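Local coordinates for cyanophage-like gp41-1 intein (Metagenome, PDB 6QAZ), which probably catalyses protein splicing, excising itself and joining its flanking exteins, as a naturally split intein whose two pieces assemble into one fold, at residues Gly2-Asp6 / Ile60-His66; Tyr50-Asp56 / Lys95-Glu101. Where two conformers were deposited one is given. Residue numbers count along the deposited sequence, not the author numbering.

Interaction 1. Residues Gly2-Asp6 / Ile60-His66; sequences GGALD and IICSEEH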
loop_
_atom_site.group_PDB
_atom_site.type_symbol
_atom_site.label_atom_id
_atom_site.label_comp_id
_atom_site.label_asym_id
_atom_site.label_seq_id
_atom_site.Cartn_x
_atom_site.Cartn_y
_atom_site.Cartn_z
ATOM N N GLY A 2 -6.309 1.999 9.848
ATOM C CA GLY A 2 -7.513 2.029 9.047
ATOM C C GLY A 2 -7.219 1.988 7.569
ATOM O O GLY A 2 -6.089 2.223 7.089
ATOM N N GLY A 3 -8.266 1.697 6.828
ATOM C CA GLY A 3 -8.215 1.472 5.386
ATOM C C GLY A 3 -7.585 0.145 5.039
ATOM O O GLY A 3 -7.359 -0.669 5.911
ATOM N N ALA A 4 -7.298 -0.061 3.764
ATOM C CA ALA A 4 -7.082 -1.408 3.248
ATOM C C ALA A 4 -6.654 -1.351 1.786
ATOM O O ALA A 4 -6.765 -0.313 1.109
ATOM C CB ALA A 4 -8.333 -2.234 3.460
ATOM N N LEU A 5 -6.189 -2.488 1.302
ATOM C CA LEU A 5 -5.584 -2.669 -0.016
ATOM C C LEU A 5 -6.318 -3.765 -0.791
ATOM O O LEU A 5 -6.840 -4.733 -0.240
ATOM C CB LEU A 5 -4.125 -3.068 0.130
ATOM C CG LEU A 5 -3.217 -1.981 0.685
ATOM C CD1 LEU A 5 -1.826 -2.492 0.957
ATOM C CD2 LEU A 5 -3.150 -0.798 -0.185
ATOM N N ASP A 6 -6.256 -3.676 -2.127
ATOM C CA ASP A 6 -6.834 -4.737 -2.964
ATOM C C ASP A 6 -6.223 -6.079 -2.632
ATOM O O ASP A 6 -5.008 -6.190 -2.396
ATOM C CB ASP A 6 -6.623 -4.389 -4.425
ATOM C CG ASP A 6 -7.369 -5.319 -5.332
ATOM O OD1 ASP A 6 -8.603 -5.185 -5.372
ATOM O OD2 ASP A 6 -6.724 -6.211 -5.934
ATOM N N ILE A 60 -1.727 0.944 -7.701
ATOM C CA ILE A 60 -2.173 0.310 -6.458
ATOM C C ILE A 60 -3.626 0.674 -6.246
ATOM O O ILE A 60 -4.030 1.806 -6.567
ATOM C CB ILE A 60 -1.261 0.674 -5.279
ATOM C CG1 ILE A 60 -1.609 -0.059 -4.045
ATOM C CG2 ILE A 60 -1.288 2.153 -5.026
ATOM C CD1 ILE A 60 -0.486 0.004 -2.976
ATOM N N ILE A 61 -4.380 -0.234 -5.688
ATOM C CA ILE A 61 -5.812 -0.027 -5.373
ATOM C C ILE A 61 -5.962 -0.088 -3.864
ATOM O O ILE A 61 -5.569 -1.066 -3.220
ATOM C CB ILE A 61 -6.685 -1.038 -6.122
ATOM C CG1 ILE A 61 -6.660 -0.736 -7.625
ATOM C CG2 ILE A 61 -8.120 -1.001 -5.596
ATOM C CD1 ILE A 61 -7.352 -1.783 -8.449
ATOM N N CYS A 62 -6.607 0.937 -3.324
ATOM C CA CYS A 62 -6.712 1.072 -1.867
ATOM C C CYS A 62 -7.987 1.811 -1.501
ATOM O O CYS A 62 -8.682 2.376 -2.347
ATOM C CB CYS A 62 -5.493 1.800 -1.307
ATOM S SG CYS A 62 -5.324 3.510 -1.887
ATOM N N SER A 63 -8.263 1.866 -0.211
ATOM C CA SER A 63 -9.391 2.645 0.311
ATOM C C SER A 63 -8.991 4.092 0.530
ATOM O O SER A 63 -7.808 4.474 0.478
ATOM C CB SER A 63 -9.919 2.033 1.572
ATOM O OG SER A 63 -8.961 2.129 2.604
ATOM N N GLU A 64 -9.985 4.926 0.828
ATOM C CA GLU A 64 -9.740 6.370 0.918
ATOM C C GLU A 64 -8.872 6.745 2.112
ATOM O O GLU A 64 -8.240 7.803 2.074
ATOM C CB GLU A 64 -11.016 7.205 0.951
ATOM C CG GLU A 64 -11.808 7.069 2.229
ATOM C CD GLU A 64 -12.998 7.989 2.309
ATOM O OE1 GLU A 64 -12.930 9.068 1.686
ATOM O OE2 GLU A 64 -13.970 7.621 3.003
ATOM N N GLU A 65 -8.854 5.922 3.152
ATOM C CA GLU A 65 -8.080 6.293 4.341
ATOM C C GLU A 65 -6.710 5.629 4.356
ATOM O O GLU A 65 -5.924 5.907 5.283
ATOM C CB GLU A 65 -8.820 6.131 5.601
ATOM C CG GLU A 65 -8.868 4.792 6.085
ATOM C CD GLU A 65 -10.009 3.957 5.577
ATOM O OE1 GLU A 65 -10.791 3.473 6.413
ATOM O OE2 GLU A 65 -10.095 3.790 4.330
ATOM N N HIS A 66 -6.381 4.810 3.376
ATOM C CA HIS A 66 -5.097 4.101 3.392
ATOM C C HIS A 66 -3.944 5.082 3.180
ATOM O O HIS A 66 -3.950 5.880 2.223
ATOM C CB HIS A 66 -5.106 3.028 2.309
ATOM C CG HIS A 66 -3.872 2.214 2.375
ATOM N ND1 HIS A 66 -3.693 1.170 3.252
ATOM C CD2 HIS A 66 -2.671 2.394 1.799
ATOM C CE1 HIS A 66 -2.442 0.784 3.219
ATOM N NE2 HIS A 66 -1.813 1.484 2.336
HETATM O O HOH W 1 -6.131 5.298 8.078
HETATM O O HOH W 2 -10.780 1.604 8.086
#
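Two backbone hydrogen bonds hold the N-terminal segment Gly2-Asp6 against the strand 60-63: Asp6 N to Ile61 O at 2.9 Å and Ser63 N to Ala4 O at 3.0 Å. They flank the single bridge between Leu5 and Cys62, whose CA atoms lie 4.3 Å apart. Ser63 OG accepts a weak bond from Ala4 N (3.0 Å) and donates to Glu65 OE2 (2.7 Å), so one hydroxyl connects the chain start to the type I turn Ser63-His66. One water joins Gly3 N (2.8 Å) to Glu65 OE1 (2.5 Å). Gly3 has a positive phi, and a CB there would run into Ser63 OG and His66 N. Ser63 and His66 form a Ser-x-x-His sequence, the probable counterpart of the intein block B Thr-x-x-His motif: Ala4 probably occupies the position at which inteins usually carry their first Cys or Ser, and His66 ND1 lies 3.8 Å from Ala4 N. Leu5 CD2 covers the His66 ring face in a CH-pi contact (3.7 Å to the centroid) and also packs on Cys62 CB (3.7 Å) and Ile60 CD1 (3.9 Å). His66 NE2 is hydrogen-bonded to Thr126 OG1 of strand 124-127, and Asp6 forms a salt bridge with Arg106. Strand 59-63 pairs antiparallel with strand 45-54, Cys62 bonding to Tyr50 and Ile60 to Ile52, while Leu5 pairs with Ile109 of strand 93-113.

Interaction 2. Residues Tyr50-Asp56 / Lys95-Glu101; sequences YKITLED and KKILKIE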
loop_
_atom_site.group_PDB
_atom_site.type_symbol
_atom_site.label_atom_id
_atom_site.label_comp_id
_atom_site.label_asym_id
_atom_site.label_seq_id
_atom_site.Cartn_x
_atom_site.Cartn_y
_atom_site.Cartn_z
ATOM N N TYR A 50 -10.081 2.880 -4.772
ATOM C CA TYR A 50 -9.472 3.910 -5.606
ATOM C C TYR A 50 -8.204 3.340 -6.201
ATOM O O TYR A 50 -7.459 2.632 -5.536
ATOM C CB TYR A 50 -9.070 5.135 -4.781
ATOM C CG TYR A 50 -10.226 5.809 -4.123
ATOM C CD1 TYR A 50 -10.778 5.298 -2.959
ATOM C CD2 TYR A 50 -10.791 6.955 -4.654
ATOM C CE1 TYR A 50 -11.879 5.849 -2.357
ATOM C CE2 TYR A 50 -11.879 7.563 -4.029
ATOM C CZ TYR A 50 -12.446 6.974 -2.908
ATOM O OH TYR A 50 -13.534 7.512 -2.264
ATOM N N LYS A 51 -7.941 3.680 -7.455
ATOM C CA LYS A 51 -6.697 3.294 -8.124
ATOM C C LYS A 51 -5.785 4.503 -8.234
ATOM O O LYS A 51 -6.187 5.523 -8.830
ATOM C CB LYS A 51 -6.967 2.714 -9.514
ATOM C CG LYS A 51 -5.720 2.210 -10.215
ATOM C CD LYS A 51 -6.012 1.541 -11.517
ATOM C CE LYS A 51 -6.798 2.393 -12.468
ATOM N NZ LYS A 51 -6.796 1.806 -13.829
ATOM N N ILE A 52 -4.574 4.361 -7.762
ATOM C CA ILE A 52 -3.511 5.356 -7.940
ATOM C C ILE A 52 -2.573 4.848 -9.012
ATOM O O ILE A 52 -2.085 3.719 -8.901
ATOM C CB ILE A 52 -2.771 5.572 -6.608
ATOM C CG1 ILE A 52 -3.725 6.026 -5.520
ATOM C CG2 ILE A 52 -1.617 6.526 -6.809
ATOM C CD1 ILE A 52 -3.118 6.084 -4.153
ATOM N N THR A 53 -2.311 5.655 -10.027
ATOM C CA THR A 53 -1.389 5.312 -11.118
ATOM C C THR A 53 -0.238 6.303 -11.125
ATOM O O THR A 53 -0.486 7.534 -11.144
ATOM C CB THR A 53 -2.084 5.331 -12.485
ATOM O OG1 THR A 53 -3.220 4.450 -12.435
ATOM C CG2 THR A 53 -1.156 4.918 -13.605
ATOM N N LEU A 54 0.994 5.812 -11.127
ATOM C CA LEU A 54 2.181 6.655 -11.139
ATOM C C LEU A 54 2.709 6.826 -12.557
ATOM O O LEU A 54 2.343 6.112 -13.496
ATOM C CB LEU A 54 3.273 6.044 -10.254
ATOM C CG LEU A 54 2.856 5.747 -8.809
ATOM C CD1 LEU A 54 4.039 5.271 -8.037
ATOM C CD2 LEU A 54 2.208 6.952 -8.141
ATOM N N GLU A 55 3.644 7.761 -12.697
ATOM C CA GLU A 55 4.174 8.137 -14.028
ATOM C C GLU A 55 4.998 7.005 -14.650
ATOM O O GLU A 55 5.221 7.063 -15.873
ATOM C CB GLU A 55 4.962 9.422 -13.950
ATOM C CG GLU A 55 6.166 9.317 -13.096
ATOM C CD GLU A 55 7.028 10.567 -13.054
ATOM O OE1 GLU A 55 7.142 11.268 -14.104
ATOM O OE2 GLU A 55 7.487 10.947 -11.958
ATOM N N ASP A 56 5.457 6.027 -13.882
ATOM C CA ASP A 56 6.156 4.833 -14.400
ATOM C C ASP A 56 5.188 3.674 -14.652
ATOM O O ASP A 56 5.659 2.549 -14.929
ATOM C CB ASP A 56 7.303 4.441 -13.499
ATOM C CG ASP A 56 6.843 4.028 -12.125
ATOM O OD1 ASP A 56 5.623 4.012 -11.857
ATOM O OD2 ASP A 56 7.758 3.717 -11.297
ATOM N N LYS A 95 8.166 9.264 -7.639
ATOM C CA LYS A 95 7.411 9.194 -8.893
ATOM C C LYS A 95 6.093 9.917 -8.732
ATOM O O LYS A 95 5.372 9.726 -7.735
ATOM C CB LYS A 95 7.177 7.749 -9.325
ATOM C CG LYS A 95 8.440 7.011 -9.729
ATOM C CD LYS A 95 9.081 7.520 -10.999
ATOM C CE LYS A 95 10.414 6.882 -11.262
ATOM N NZ LYS A 95 11.009 7.426 -12.491
ATOM N N LYS A 96 5.762 10.726 -9.716
ATOM C CA LYS A 96 4.506 11.496 -9.702
ATOM C C LYS A 96 3.291 10.582 -9.789
ATOM O O LYS A 96 3.260 9.661 -10.606
ATOM C CB LYS A 96 4.488 12.439 -10.904
ATOM C CG LYS A 96 5.411 13.649 -10.986
ATOM C CD LYS A 96 4.808 14.812 -10.309
ATOM C CE LYS A 96 5.806 15.935 -10.148
ATOM N NZ LYS A 96 6.187 16.549 -11.450
ATOM N N ILE A 97 2.269 10.946 -9.047
ATOM C CA ILE A 97 0.908 10.400 -9.252
ATOM C C ILE A 97 0.320 11.055 -10.489
ATOM O O ILE A 97 0.173 12.272 -10.536
ATOM C CB ILE A 97 0.030 10.648 -8.028
ATOM C CG1 ILE A 97 0.573 9.936 -6.783
ATOM C CG2 ILE A 97 -1.394 10.188 -8.321
ATOM C CD1 ILE A 97 -0.167 10.303 -5.512
ATOM N N LEU A 98 -0.006 10.248 -11.479
ATOM C CA LEU A 98 -0.683 10.746 -12.691
ATOM C C LEU A 98 -2.194 10.824 -12.491
ATOM O O LEU A 98 -2.810 11.757 -13.043
ATOM C CB LEU A 98 -0.414 9.838 -13.868
ATOM C CG LEU A 98 0.978 9.826 -14.443
ATOM C CD1 LEU A 98 0.967 9.003 -15.713
ATOM C CD2 LEU A 98 1.531 11.196 -14.724
ATOM N N LYS A 99 -2.779 9.841 -11.814
ATOM C CA LYS A 99 -4.232 9.701 -11.731
ATOM C C LYS A 99 -4.578 9.095 -10.406
ATOM O O LYS A 99 -3.906 8.160 -9.988
ATOM C CB LYS A 99 -4.814 8.780 -12.826
ATOM C CG LYS A 99 -4.493 9.093 -14.249
ATOM C CD LYS A 99 -4.982 8.001 -15.130
ATOM C CE LYS A 99 -4.170 7.954 -16.412
ATOM N NZ LYS A 99 -4.788 7.149 -17.479
ATOM N N ILE A 100 -5.696 9.521 -9.866
ATOM C CA ILE A 100 -6.403 8.779 -8.810
ATOM C C ILE A 100 -7.835 8.608 -9.299
ATOM O O ILE A 100 -8.497 9.605 -9.646
ATOM C CB ILE A 100 -6.332 9.484 -7.466
ATOM C CG1 ILE A 100 -4.869 9.728 -7.075
ATOM C CG2 ILE A 100 -7.075 8.644 -6.434
ATOM C CD1 ILE A 100 -4.637 10.229 -5.699
ATOM N N GLU A 101 -8.254 7.370 -9.452
ATOM C CA GLU A 101 -9.542 6.993 -10.095
ATOM C C GLU A 101 -10.392 6.266 -9.049
ATOM O O GLU A 101 -9.994 5.181 -8.635
ATOM C CB GLU A 101 -9.316 6.120 -11.354
ATOM C CG GLU A 101 -10.620 5.761 -12.103
ATOM C CD GLU A 101 -10.505 4.894 -13.355
ATOM O OE1 GLU A 101 -9.719 5.271 -14.286
ATOM O OE2 GLU A 101 -11.230 3.846 -13.439
HETATM O O HOH W 3 -8.264 3.165 -15.412
#
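Tyr50 opens the pairing with its CA 3.3 Å from Glu101 O, a CA-H...O contact, while its CB rests loosely on Ile100 CG2 (4.4 Å). At Lys51 the antiparallel strands form a hydrogen-bonded pair with Glu101: Lys51 N to Glu101 O and Glu101 N to Lys51 O are both 2.8 Å. The two side chains lie on the same sheet face, and a water bridges Lys51 NZ (2.6 Å) and Glu101 OE1 (2.8 Å), which are 4.6 Å apart, too far for a salt bridge; Lys51 NZ also hydrogen-bonds to a citrate anion, probably from the crystallisation liquor. Ile52 faces the other way, in a non-hydrogen-bonded pair with Ile100, and its CG2 meets Ile97 CG2 at 4.0 Å. Thr53 N bonds to Lys99 O (3.0 Å), but Thr53 O receives both Leu98 N (2.8 Å) and, weakly, Lys99 N (3.3 Å). This is a classic beta bulge: Leu98 and Lys99 together face Thr53, and the register slips by one. Leu54 therefore pairs with Ile97, its CD2 packing on Ile97 CG1 (3.7 Å). Beyond the strand end, Glu55 N reaches Lys96 O (2.9 Å), and its carboxylate accepts Lys96 N through OE2 (2.8 Å), so a side chain extends the backbone pairing. Asp56 turns to a salt bridge with Lys58. Within the curled, all-beta HINT fold expected of an intein, strand 45-54 is thus flanked by 93-113 and, through Ile52 with Ile60, by 59-63; beyond 93-113, strand 86-89 bonds to Lys95 through Leu87.

Both contacts belong to one curled antiparallel sheet, in which strands 45-54 and 59-63 are neighbours: Cys62 O lies 2.8 Å from Tyr50 N and Ile60 O 2.9 Å from Ile52 N, as probable hydrogen bonds. Interaction 1 is mostly buried, its centre about 7 Å from the centre of the chain, and joins the irregular N-terminus to a strand end and the following turn by two backbone hydrogen bonds, a serine hydroxyl and apolar packing on a histidine, around a probable splice-junction site. Interaction 2, its centre about 13 Å from the chain centre, is a longer antiparallel strand pair interrupted by a classic bulge, with charged residues on its exposed face. In the natural split form its strands probably belong to different pieces, whereas interaction 1 probably lies within the N-terminal one.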